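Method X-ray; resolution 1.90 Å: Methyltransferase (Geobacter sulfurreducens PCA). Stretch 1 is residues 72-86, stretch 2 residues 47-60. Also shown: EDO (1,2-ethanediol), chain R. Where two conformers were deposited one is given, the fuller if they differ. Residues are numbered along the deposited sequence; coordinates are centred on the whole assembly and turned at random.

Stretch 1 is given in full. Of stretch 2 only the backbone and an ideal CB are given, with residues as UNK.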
ATOM      1  N   TRP A  72       6.457   8.756 -14.185  1.00 30.65           N
ATOM      2  CA  TRP A  72       5.292   8.648 -15.041  1.00 32.09           C
ATOM      3  C   TRP A  72       4.098   8.202 -14.184  1.00 31.32           C
ATOM      4  O   TRP A  72       3.007   8.782 -14.259  1.00 31.31           O
ATOM      5  CB  TRP A  72       5.572   7.712 -16.217  1.00 33.40           C
ATOM      6  CG  TRP A  72       4.471   7.670 -17.143  1.00 35.16           C
ATOM      7  CD1 TRP A  72       4.224   8.536 -18.187  1.00 37.10           C
ATOM      8  CD2 TRP A  72       3.412   6.738 -17.143  1.00 36.59           C
ATOM      9  NE1 TRP A  72       3.071   8.175 -18.834  1.00 37.50           N
ATOM     10  CE2 TRP A  72       2.549   7.077 -18.204  1.00 37.45           C
ATOM     11  CE3 TRP A  72       3.099   5.648 -16.352  1.00 36.40           C
ATOM     12  CZ2 TRP A  72       1.405   6.348 -18.490  1.00 38.06           C
ATOM     13  CZ3 TRP A  72       1.952   4.933 -16.639  1.00 37.76           C
ATOM     14  CH2 TRP A  72       1.127   5.281 -17.685  1.00 37.79           C
ATOM     15  N   TRP A  73       4.330   7.204 -13.335  1.00 30.78           N
ATOM     16  CA  TRP A  73       3.264   6.661 -12.453  1.00 30.73           C
ATOM     17  C   TRP A  73       2.806   7.682 -11.431  1.00 29.75           C
ATOM     18  O   TRP A  73       1.611   7.881 -11.197  1.00 28.28           O
ATOM     19  CB  TRP A  73       3.693   5.364 -11.746  1.00 31.25           C
ATOM     20  CG  TRP A  73       3.824   4.208 -12.687  1.00 31.42           C
ATOM     21  CD1 TRP A  73       4.971   3.755 -13.278  1.00 32.30           C
ATOM     22  CD2 TRP A  73       2.764   3.394 -13.181  1.00 30.67           C
ATOM     23  NE1 TRP A  73       4.682   2.683 -14.102  1.00 32.61           N
ATOM     24  CE2 TRP A  73       3.333   2.456 -14.074  1.00 31.84           C
ATOM     25  CE3 TRP A  73       1.377   3.389 -12.994  1.00 32.22           C
ATOM     26  CZ2 TRP A  73       2.576   1.498 -14.733  1.00 32.19           C
ATOM     27  CZ3 TRP A  73       0.626   2.442 -13.658  1.00 32.45           C
ATOM     28  CH2 TRP A  73       1.231   1.511 -14.524  1.00 32.03           C
ATOM     29  N   PHE A  74       3.782   8.353 -10.843  1.00 28.78           N
ATOM     30  CA  PHE A  74       3.494   9.384  -9.837  1.00 28.97           C
ATOM     31  C   PHE A  74       2.797  10.634 -10.418  1.00 29.48           C
ATOM     32  O   PHE A  74       1.889  11.206  -9.790  1.00 29.89           O
ATOM     33  CB  PHE A  74       4.759   9.810  -9.083  1.00 28.51           C
ATOM     34  CG  PHE A  74       5.314   8.755  -8.169  1.00 29.90           C
ATOM     35  CD1 PHE A  74       4.547   8.282  -7.102  1.00 29.54           C
ATOM     36  CD2 PHE A  74       6.613   8.314  -8.294  1.00 30.05           C
ATOM     37  CE1 PHE A  74       5.045   7.331  -6.217  1.00 29.95           C
ATOM     38  CE2 PHE A  74       7.120   7.365  -7.397  1.00 31.05           C
ATOM     39  CZ  PHE A  74       6.333   6.883  -6.361  1.00 30.35           C
ATOM     40  N   ALA A  75       3.233  11.065 -11.601  1.00 29.38           N
ATOM     41  CA  ALA A  75       2.673  12.268 -12.238  1.00 29.56           C
ATOM     42  C   ALA A  75       1.178  12.139 -12.481  1.00 30.02           C
ATOM     43  O   ALA A  75       0.419  13.103 -12.390  1.00 30.58           O
ATOM     44  CB  ALA A  75       3.403  12.588 -13.570  1.00 29.19           C
ATOM     45  N   ARG A  76       0.792  10.923 -12.790  1.00 31.12           N
ATOM     46  CA  ARG A  76      -0.600  10.582 -13.101  1.00 33.24           C
ATOM     47  C   ARG A  76      -1.499  10.620 -11.885  1.00 32.13           C
ATOM     48  O   ARG A  76      -2.712  10.728 -12.006  1.00 29.51           O
ATOM     49  CB  ARG A  76      -0.692   9.162 -13.693  1.00 36.17           C
ATOM     50  CG  ARG A  76       0.096   8.949 -14.982  1.00 39.43           C
ATOM     51  CD  ARG A  76      -0.421   7.749 -15.790  1.00 42.20           C
ATOM     52  NE  ARG A  76      -1.874   7.866 -15.977  1.00 44.47           N
ATOM     53  CZ  ARG A  76      -2.605   7.284 -16.920  1.00 47.47           C
ATOM     54  NH1 ARG A  76      -2.044   6.598 -17.910  1.00 48.62           N
ATOM     55  NH2 ARG A  76      -3.923   7.470 -16.909  1.00 48.54           N
ATOM     56  N   ALA A  77      -0.864  10.552 -10.718  1.00 31.34           N
ATOM     57  CA  ALA A  77      -1.556  10.478  -9.417  1.00 32.08           C
ATOM     58  C   ALA A  77      -1.700  11.764  -8.635  1.00 33.08           C
ATOM     59  O   ALA A  77      -2.347  11.776  -7.591  1.00 33.54           O
ATOM     60  CB  ALA A  77      -0.822   9.434  -8.517  1.00 29.63           C
ATOM     61  N   ILE A  78      -1.123  12.840  -9.148  1.00 34.34           N
ATOM     62  CA  ILE A  78      -1.144  14.124  -8.423  1.00 35.02           C
ATOM     63  C   ILE A  78      -1.871  15.263  -9.119  1.00 36.29           C
ATOM     64  O   ILE A  78      -2.070  15.271 -10.345  1.00 34.86           O
ATOM     65  CB  ILE A  78       0.324  14.599  -8.078  1.00 34.41           C
ATOM     66  CG1 ILE A  78       1.078  15.007  -9.338  1.00 34.17           C
ATOM     67  CG2 ILE A  78       1.120  13.498  -7.305  1.00 35.49           C
ATOM     68  CD1 ILE A  78       2.359  15.764  -9.069  1.00 34.02           C
ATOM     69  N   SER A  79      -2.270  16.246  -8.316  1.00 37.76           N
ATOM     70  CA  SER A  79      -2.962  17.435  -8.869  1.00 38.74           C
ATOM     71  C   SER A  79      -1.994  18.411  -9.494  1.00 37.54           C
ATOM     72  O   SER A  79      -0.770  18.320  -9.368  1.00 35.65           O
ATOM     73  CB  SER A  79      -3.774  18.207  -7.817  1.00 40.32           C
ATOM     74  OG  SER A  79      -2.935  18.742  -6.785  1.00 41.83           O
ATOM     75  N   ILE A  80      -2.608  19.384 -10.135  1.00 36.88           N
ATOM     76  CA  ILE A  80      -1.888  20.451 -10.826  0.50 36.77           C
ATOM     77  C   ILE A  80      -1.153  21.318  -9.808  1.00 37.09           C
ATOM     78  O   ILE A  80      -0.153  21.970 -10.123  1.00 36.77           O
ATOM     79  CB  ILE A  80      -2.849  21.340 -11.674  0.50 36.72           C
ATOM     80  CG1 ILE A  80      -2.062  22.285 -12.587  0.50 36.62           C
ATOM     81  CG2 ILE A  80      -3.806  22.116 -10.774  0.50 36.28           C
ATOM     82  CD1 ILE A  80      -2.934  23.145 -13.473  0.50 36.54           C
ATOM     83  N   SER A  81      -1.653  21.293  -8.582  1.00 37.22           N
ATOM     84  CA  SER A  81      -1.081  22.097  -7.493  1.00 38.63           C
ATOM     85  C   SER A  81       0.134  21.395  -6.845  1.00 37.74           C
ATOM     86  O   SER A  81       0.910  22.003  -6.102  1.00 39.64           O
ATOM     87  CB  SER A  81      -2.162  22.463  -6.459  1.00 39.56           C
ATOM     88  OG  SER A  81      -2.758  21.308  -5.895  1.00 43.12           O
ATOM     89  N   SER A  82       0.298  20.127  -7.190  1.00 35.54           N
ATOM     90  CA  SER A  82       1.421  19.313  -6.684  1.00 33.97           C
ATOM     91  C   SER A  82       2.500  19.162  -7.730  1.00 32.92           C
ATOM     92  O   SER A  82       2.335  19.512  -8.911  1.00 32.67           O
ATOM     93  CB  SER A  82       0.956  17.938  -6.271  1.00 34.09           C
ATOM     94  OG  SER A  82      -0.104  18.038  -5.353  1.00 34.82           O
ATOM     95  N   ARG A  83       3.610  18.601  -7.272  1.00 32.44           N
ATOM     96  CA  ARG A  83       4.790  18.378  -8.101  1.00 32.07           C
ATOM     97  C   ARG A  83       5.560  17.099  -7.859  1.00 31.36           C
ATOM     98  O   ARG A  83       5.616  16.572  -6.753  1.00 30.49           O
ATOM     99  CB  ARG A  83       5.821  19.509  -7.885  1.00 32.69           C
ATOM    100  CG  ARG A  83       5.413  20.909  -8.356  1.00 34.87           C
ATOM    101  CD  ARG A  83       5.287  20.994  -9.855  1.00 34.99           C
ATOM    102  NE  ARG A  83       4.914  22.335 -10.278  1.00 36.57           N
ATOM    103  CZ  ARG A  83       3.666  22.786 -10.379  1.00 36.78           C
ATOM    104  NH1 ARG A  83       2.632  22.003 -10.103  1.00 36.44           N
ATOM    105  NH2 ARG A  83       3.447  24.029 -10.786  1.00 37.10           N
ATOM    106  N   VAL A  84       6.088  16.602  -8.973  1.00 30.86           N
ATOM    107  CA  VAL A  84       7.011  15.476  -8.991  1.00 30.55           C
ATOM    108  C   VAL A  84       8.321  16.105  -9.473  1.00 30.71           C
ATOM    109  O   VAL A  84       8.362  16.850 -10.475  1.00 30.03           O
ATOM    110  CB  VAL A  84       6.666  14.310  -9.938  1.00 31.29           C
ATOM    111  CG1 VAL A  84       7.797  13.294  -9.903  1.00 30.71           C
ATOM    112  CG2 VAL A  84       5.341  13.646  -9.586  1.00 30.67           C
ATOM    113  N   VAL A  85       9.362  15.872  -8.699  1.00 30.51           N
ATOM    114  CA  VAL A  85      10.700  16.353  -9.003  1.00 30.71           C
ATOM    115  C   VAL A  85      11.554  15.125  -9.287  1.00 31.51           C
ATOM    116  O   VAL A  85      11.810  14.284  -8.418  1.00 30.27           O
ATOM    117  CB  VAL A  85      11.330  17.155  -7.853  1.00 30.41           C
ATOM    118  CG1 VAL A  85      12.737  17.620  -8.252  1.00 30.52           C
ATOM    119  CG2 VAL A  85      10.451  18.347  -7.461  1.00 30.20           C
HETATM  120  N   MSE A  86      11.970  15.041 -10.533  1.00 31.68           N
HETATM  121  CA  MSE A  86      12.780  13.945 -11.026  1.00 32.72           C
HETATM  122  C   MSE A  86      14.164  14.432 -11.411  1.00 32.54           C
HETATM  123  O   MSE A  86      14.323  15.432 -12.129  1.00 30.64           O
HETATM  124  CB  MSE A  86      12.038  13.327 -12.214  1.00 34.09           C
HETATM  125  CG  MSE A  86      12.652  12.134 -12.976  1.00 36.10           C
HETATM  126 SE   MSE A  86      14.265  12.418 -14.040  0.75 38.33          SE
HETATM  127  CE  MSE A  86      13.981  10.965 -15.329  1.00 36.58           C
ATOM    128  N   UNK A  47       0.977  -0.091  -7.960  1.00 28.62           N
ATOM    129  CA  UNK A  47       1.018   0.072  -6.497  1.00 28.96           C
ATOM    130  C   UNK A  47       1.468   1.474  -6.187  1.00 29.23           C
ATOM    131  O   UNK A  47       0.937   2.102  -5.280  1.00 29.62           O
ATOM    132  CB  UNK A  47       1.946  -0.950  -5.837  1.00 28.96           C
ATOM    133  N   UNK A  48       2.433   1.969  -6.954  1.00 28.98           N
ATOM    134  CA  UNK A  48       2.944   3.334  -6.750  1.00 30.38           C
ATOM    135  C   UNK A  48       1.818   4.337  -6.930  1.00 29.33           C
ATOM    136  O   UNK A  48       1.632   5.261  -6.155  1.00 28.68           O
ATOM    137  CB  UNK A  48       4.089   3.643  -7.717  1.00 30.38           C
ATOM    138  N   UNK A  49       1.105   4.155  -8.019  1.00 29.09           N
ATOM    139  CA  UNK A  49      -0.060   5.010  -8.323  1.00 28.32           C
ATOM    140  C   UNK A  49      -1.076   5.020  -7.184  1.00 27.60           C
ATOM    141  O   UNK A  49      -1.508   6.065  -6.735  1.00 26.60           O
ATOM    142  CB  UNK A  49      -0.741   4.538  -9.609  1.00 28.32           C
ATOM    143  N   UNK A  50      -1.435   3.832  -6.717  1.00 27.17           N
ATOM    144  CA  UNK A  50      -2.440   3.707  -5.669  1.00 28.87           C
ATOM    145  C   UNK A  50      -1.975   4.359  -4.377  1.00 27.73           C
ATOM    146  O   UNK A  50      -2.729   5.095  -3.731  1.00 28.35           O
ATOM    147  CB  UNK A  50      -2.772   2.234  -5.423  1.00 28.87           C
ATOM    148  N   UNK A  51      -0.727   4.117  -4.004  1.00 28.64           N
ATOM    149  CA  UNK A  51      -0.216   4.705  -2.752  1.00 28.25           C
ATOM    150  C   UNK A  51      -0.213   6.238  -2.823  1.00 27.67           C
ATOM    151  O   UNK A  51      -0.516   6.962  -1.857  1.00 27.58           O
ATOM    152  CB  UNK A  51       1.197   4.194  -2.462  1.00 28.25           C
ATOM    153  N   UNK A  52       0.107   6.744  -4.002  1.00 27.31           N
ATOM    154  CA  UNK A  52       0.198   8.182  -4.227  1.00 28.44           C
ATOM    155  C   UNK A  52      -1.191   8.783  -4.173  1.00 28.15           C
ATOM    156  O   UNK A  52      -1.402   9.833  -3.593  1.00 29.63           O
ATOM    157  CB  UNK A  52       0.870   8.491  -5.566  1.00 28.44           C
ATOM    158  N   UNK A  53      -2.158   8.089  -4.755  1.00 27.77           N
ATOM    159  CA  UNK A  53      -3.540   8.586  -4.685  1.00 27.72           C
ATOM    160  C   UNK A  53      -4.032   8.680  -3.233  1.00 27.59           C
ATOM    161  O   UNK A  53      -4.643   9.650  -2.838  1.00 26.86           O
ATOM    162  CB  UNK A  53      -4.468   7.675  -5.491  1.00 27.72           C
ATOM    163  N   UNK A  54      -3.763   7.668  -2.419  1.00 28.67           N
ATOM    164  CA  UNK A  54      -4.265   7.719  -1.030  1.00 29.77           C
ATOM    165  C   UNK A  54      -3.440   8.642  -0.166  1.00 28.97           C
ATOM    166  O   UNK A  54      -3.933   9.219   0.788  1.00 29.01           O
ATOM    167  CB  UNK A  54      -4.275   6.320  -0.410  1.00 29.77           C
ATOM    168  N   UNK A  55      -2.188   8.819  -0.517  1.00 29.35           N
ATOM    169  CA  UNK A  55      -1.327   9.713   0.254  1.00 29.24           C
ATOM    170  C   UNK A  55      -1.646  11.203  -0.016  1.00 29.84           C
ATOM    171  O   UNK A  55      -1.578  12.032   0.892  1.00 29.87           O
ATOM    172  CB  UNK A  55       0.139   9.424  -0.075  1.00 29.24           C
ATOM    173  N   UNK A  56      -2.007  11.497  -1.261  1.00 30.07           N
ATOM    174  CA  UNK A  56      -2.300  12.886  -1.730  0.50 30.44           C
ATOM    175  C   UNK A  56      -1.103  13.824  -1.502  1.00 30.53           C
ATOM    176  O   UNK A  56      -1.230  14.899  -0.871  1.00 29.63           O
ATOM    177  CB  UNK A  56      -3.527  13.444  -1.007  0.50 30.44           C
ATOM    178  N   UNK A  57       0.055  13.453  -2.016  1.00 30.17           N
ATOM    179  CA  UNK A  57       1.200  14.306  -1.782  1.00 30.43           C
ATOM    180  C   UNK A  57       1.225  15.583  -2.586  1.00 31.91           C
ATOM    181  O   UNK A  57       0.660  15.661  -3.667  1.00 31.43           O
ATOM    182  CB  UNK A  57       2.479  13.518  -2.069  1.00 30.43           C
ATOM    183  N   UNK A  58       1.881  16.574  -1.994  1.00 32.20           N
ATOM    184  CA  UNK A  58       2.068  17.876  -2.604  0.50 32.03           C
ATOM    185  C   UNK A  58       3.415  17.858  -3.344  1.00 32.03           C
ATOM    186  O   UNK A  58       3.598  18.553  -4.350  1.00 31.90           O
ATOM    187  CB  UNK A  58       2.015  18.991  -1.557  0.50 32.03           C
ATOM    188  N   UNK A  59       4.318  17.015  -2.840  1.00 30.91           N
ATOM    189  CA  UNK A  59       5.676  16.833  -3.384  1.00 29.90           C
ATOM    190  C   UNK A  59       6.211  15.406  -3.321  1.00 29.32           C
ATOM    191  O   UNK A  59       6.280  14.754  -2.288  1.00 27.92           O
ATOM    192  CB  UNK A  59       6.646  17.747  -2.633  1.00 29.90           C
ATOM    193  N   UNK A  60       6.556  14.954  -4.503  1.00 29.34           N
ATOM    194  CA  UNK A  60       7.140  13.652  -4.739  1.00 28.91           C
ATOM    195  C   UNK A  60       8.490  13.883  -5.372  1.00 27.79           C
ATOM    196  O   UNK A  60       8.602  14.574  -6.386  1.00 30.01           O
ATOM    197  CB  UNK A  60       6.246  12.774  -5.617  1.00 28.91           C
TER
HETATM  198  C1  EDO R 212      -8.588   9.882  -0.097  1.00 40.90           C
HETATM  199  O1  EDO R 212      -7.726   8.762  -0.056  1.00 44.94           O
HETATM  200  C2  EDO R 212      -7.895  10.792  -1.029  1.00 41.28           C
HETATM  201  O2  EDO R 212      -7.484  10.166  -2.231  1.00 38.30           O

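Positions 47 to 55 are helical by phi/psi and positions 59 and 60 extended, so the helix face turned to stretch 1 can be judged separately from the strand pairing.

At 47 the CB points away, with nothing of stretch 1 within 5.5 Å; stretch 1 sets no preference, and the residue is Leu47. Position 48 points toward stretch 1, its ideal CB 4.1 Å from Phe74 CE1 and 4.4 Å from Trp73 CB. An apolar side chain of moderate size would suit, leucine, isoleucine or methionine among them; Leu48 brings CD2 to 4.0 Å from Phe74 CZ.

At 49 the CB points sideways, 4.2 Å from Trp73 CE3 and 5.0 Å from Ala77 CB. A long apolar or aromatic group could lie along these, and the carbonyl of Arg76 invites a polar end. Tyr49 (chi1 t) sets CD1 3.8 Å from Ala77 CB, while a water bridges its OH (2.6 Å from the water oxygen) to Arg76 O, to which the water donates at 2.8 Å.

Positions 50 and 51 find nothing of stretch 1 near their CB atoms; they are Leu50 and Leu51. Position 52 is tight: its CB points toward stretch 1, 3.5 Å from Ala77 CB and 4.0 Å from Phe74 CD1. A small side chain fits best, and Ala52 meets the Phe74 ring at its edge.

At 53 the CB points sideways, 5.1 Å from Ala77 CB, so a long, flexible chain could reach back. Arg53 does, with CD 3.4 Å from Ala77 O, and its NH1 donates to Tyr49 OH at 2.9 Å.

Positions 54 and 55 are out of reach: Ile54 and Lys55. Position 56 leaves the helix with positive phi (57°), where glycine, asparagine or another tolerant residue would serve; it is Gln56, pointing away.

The angles at 57 (phi -74°, psi 152°) suit most residues, proline among them, and the ideal CB, 5.4 Å from Ile78 CG2, leaves room for a small or medium apolar group. Pro57 places CG 3.9 Å from Ile78 CG2. At 58 the CB points away, so stretch 1 sets little preference and many residues would suit; Gln58 contributes chiefly its backbone, Arg83 N donating to Gln58 O at 2.9 Å.

Position 59 pairs in parallel with Arg83, its side chain on the same sheet face; a branched or long apolar group could reach Val85. Leu59 does, CD1 lying 3.6 Å from Val85 CG2. Position 60 takes the other face, with its ideal CB 4.2 Å from Val84 CG2 and 4.8 Å from Phe74 CB, favouring a beta-branched apolar residue. Val60 sets CG1 over the Phe74 ring face, 4.0 Å from its centroid; Val60 N donates to Arg83 O (2.9 Å) and Val85 N to Val60 O (2.8 Å).

Stretch 2 47-60: LLYLLARIKQPQLV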
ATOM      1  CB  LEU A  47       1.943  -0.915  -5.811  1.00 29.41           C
ATOM      2  CG  LEU A  47       2.014  -0.760  -4.285  1.00 30.52           C
ATOM      3  CD1 LEU A  47       0.656  -1.011  -3.636  1.00 31.14           C
ATOM      4  CD2 LEU A  47       3.116  -1.676  -3.728  1.00 31.81           C
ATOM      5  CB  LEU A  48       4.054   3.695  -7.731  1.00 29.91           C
ATOM      6  CG  LEU A  48       5.389   2.929  -7.627  1.00 31.66           C
ATOM      7  CD1 LEU A  48       6.449   3.514  -8.591  1.00 31.66           C
ATOM      8  CD2 LEU A  48       5.935   2.950  -6.239  1.00 30.60           C
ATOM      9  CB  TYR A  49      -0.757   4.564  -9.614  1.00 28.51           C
ATOM     10  CG  TYR A  49      -2.005   5.401  -9.950  1.00 29.33           C
ATOM     11  CD1 TYR A  49      -1.916   6.571 -10.698  1.00 29.94           C
ATOM     12  CD2 TYR A  49      -3.258   5.017  -9.485  1.00 29.93           C
ATOM     13  CE1 TYR A  49      -3.063   7.330 -10.999  1.00 29.92           C
ATOM     14  CE2 TYR A  49      -4.399   5.766  -9.759  1.00 29.91           C
ATOM     15  CZ  TYR A  49      -4.293   6.927 -10.514  1.00 29.84           C
ATOM     16  OH  TYR A  49      -5.442   7.646 -10.776  1.00 29.84           O
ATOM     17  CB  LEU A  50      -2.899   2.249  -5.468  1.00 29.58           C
ATOM     18  CG  LEU A  50      -4.105   2.131  -4.510  1.00 31.70           C
ATOM     19  CD1 LEU A  50      -5.132   1.058  -4.951  1.00 32.52           C
ATOM     20  CD2 LEU A  50      -3.599   1.943  -3.046  1.00 32.98           C
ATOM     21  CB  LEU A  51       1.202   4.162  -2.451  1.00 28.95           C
ATOM     22  CG  LEU A  51       1.310   2.683  -2.063  1.00 29.99           C
ATOM     23  CD1 LEU A  51       2.775   2.252  -2.030  1.00 30.79           C
ATOM     24  CD2 LEU A  51       0.607   2.389  -0.733  1.00 31.60           C
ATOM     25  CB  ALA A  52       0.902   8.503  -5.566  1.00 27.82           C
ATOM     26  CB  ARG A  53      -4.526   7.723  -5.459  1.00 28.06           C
ATOM     27  CG  ARG A  53      -4.478   7.838  -6.964  1.00 28.06           C
ATOM     28  CD  ARG A  53      -4.624   9.278  -7.490  1.00 28.45           C
ATOM     29  NE  ARG A  53      -5.869   9.967  -7.148  1.00 29.30           N
ATOM     30  CZ  ARG A  53      -6.968   9.984  -7.898  1.00 30.20           C
ATOM     31  NH1 ARG A  53      -7.044   9.311  -9.044  1.00 30.72           N
ATOM     32  NH2 ARG A  53      -8.011  10.658  -7.455  1.00 30.29           N
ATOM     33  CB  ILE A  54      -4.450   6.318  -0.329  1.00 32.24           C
ATOM     34  CG1 ILE A  54      -3.139   5.602  -0.160  1.00 32.83           C
ATOM     35  CG2 ILE A  54      -5.480   5.442  -1.104  1.00 33.16           C
ATOM     36  CD1 ILE A  54      -3.240   4.332   0.744  1.00 33.57           C
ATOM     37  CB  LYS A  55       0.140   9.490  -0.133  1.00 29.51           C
ATOM     38  CG  LYS A  55       1.176  10.313   0.659  1.00 29.85           C
ATOM     39  CD  LYS A  55       1.413   9.772   2.045  1.00 29.59           C
ATOM     40  CE  LYS A  55       2.540  10.539   2.782  1.00 29.55           C
ATOM     41  NZ  LYS A  55       2.093  11.929   3.214  1.00 28.62           N
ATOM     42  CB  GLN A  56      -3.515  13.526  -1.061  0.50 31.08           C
ATOM     43  CG  GLN A  56      -4.826  12.830  -1.217  0.50 31.70           C
ATOM     44  CD  GLN A  56      -5.975  13.788  -0.898  0.50 31.78           C
ATOM     45  OE1 GLN A  56      -5.816  14.729  -0.136  0.50 31.86           O
ATOM     46  NE2 GLN A  56      -7.109  13.572  -1.514  0.50 32.40           N
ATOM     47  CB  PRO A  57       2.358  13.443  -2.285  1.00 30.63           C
ATOM     48  CG  PRO A  57       1.750  12.785  -3.507  1.00 30.67           C
ATOM     49  CD  PRO A  57       0.353  12.384  -2.994  1.00 31.08           C
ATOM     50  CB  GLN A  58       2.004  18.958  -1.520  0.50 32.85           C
ATOM     51  CG  GLN A  58       0.716  18.866  -0.692  0.50 33.01           C
ATOM     52  CD  GLN A  58       0.781  19.620   0.614  0.50 34.38           C
ATOM     53  OE1 GLN A  58       0.313  19.119   1.637  0.50 35.62           O
ATOM     54  NE2 GLN A  58       1.428  20.780   0.615  0.50 34.73           N
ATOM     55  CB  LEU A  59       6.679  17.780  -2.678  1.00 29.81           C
ATOM     56  CG  LEU A  59       8.160  17.767  -3.121  1.00 30.33           C
ATOM     57  CD1 LEU A  59       8.287  18.121  -4.623  1.00 30.49           C
ATOM     58  CD2 LEU A  59       9.054  18.692  -2.275  1.00 30.11           C
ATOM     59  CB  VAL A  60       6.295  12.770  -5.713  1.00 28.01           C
ATOM     60  CG1 VAL A  60       7.006  11.418  -5.961  1.00 27.61           C
ATOM     61  CG2 VAL A  60       4.851  12.579  -5.201  1.00 28.52           C
TER
HETATM   62  O   HOH W   1      -5.108   9.339 -12.659  1.00 42.62           O
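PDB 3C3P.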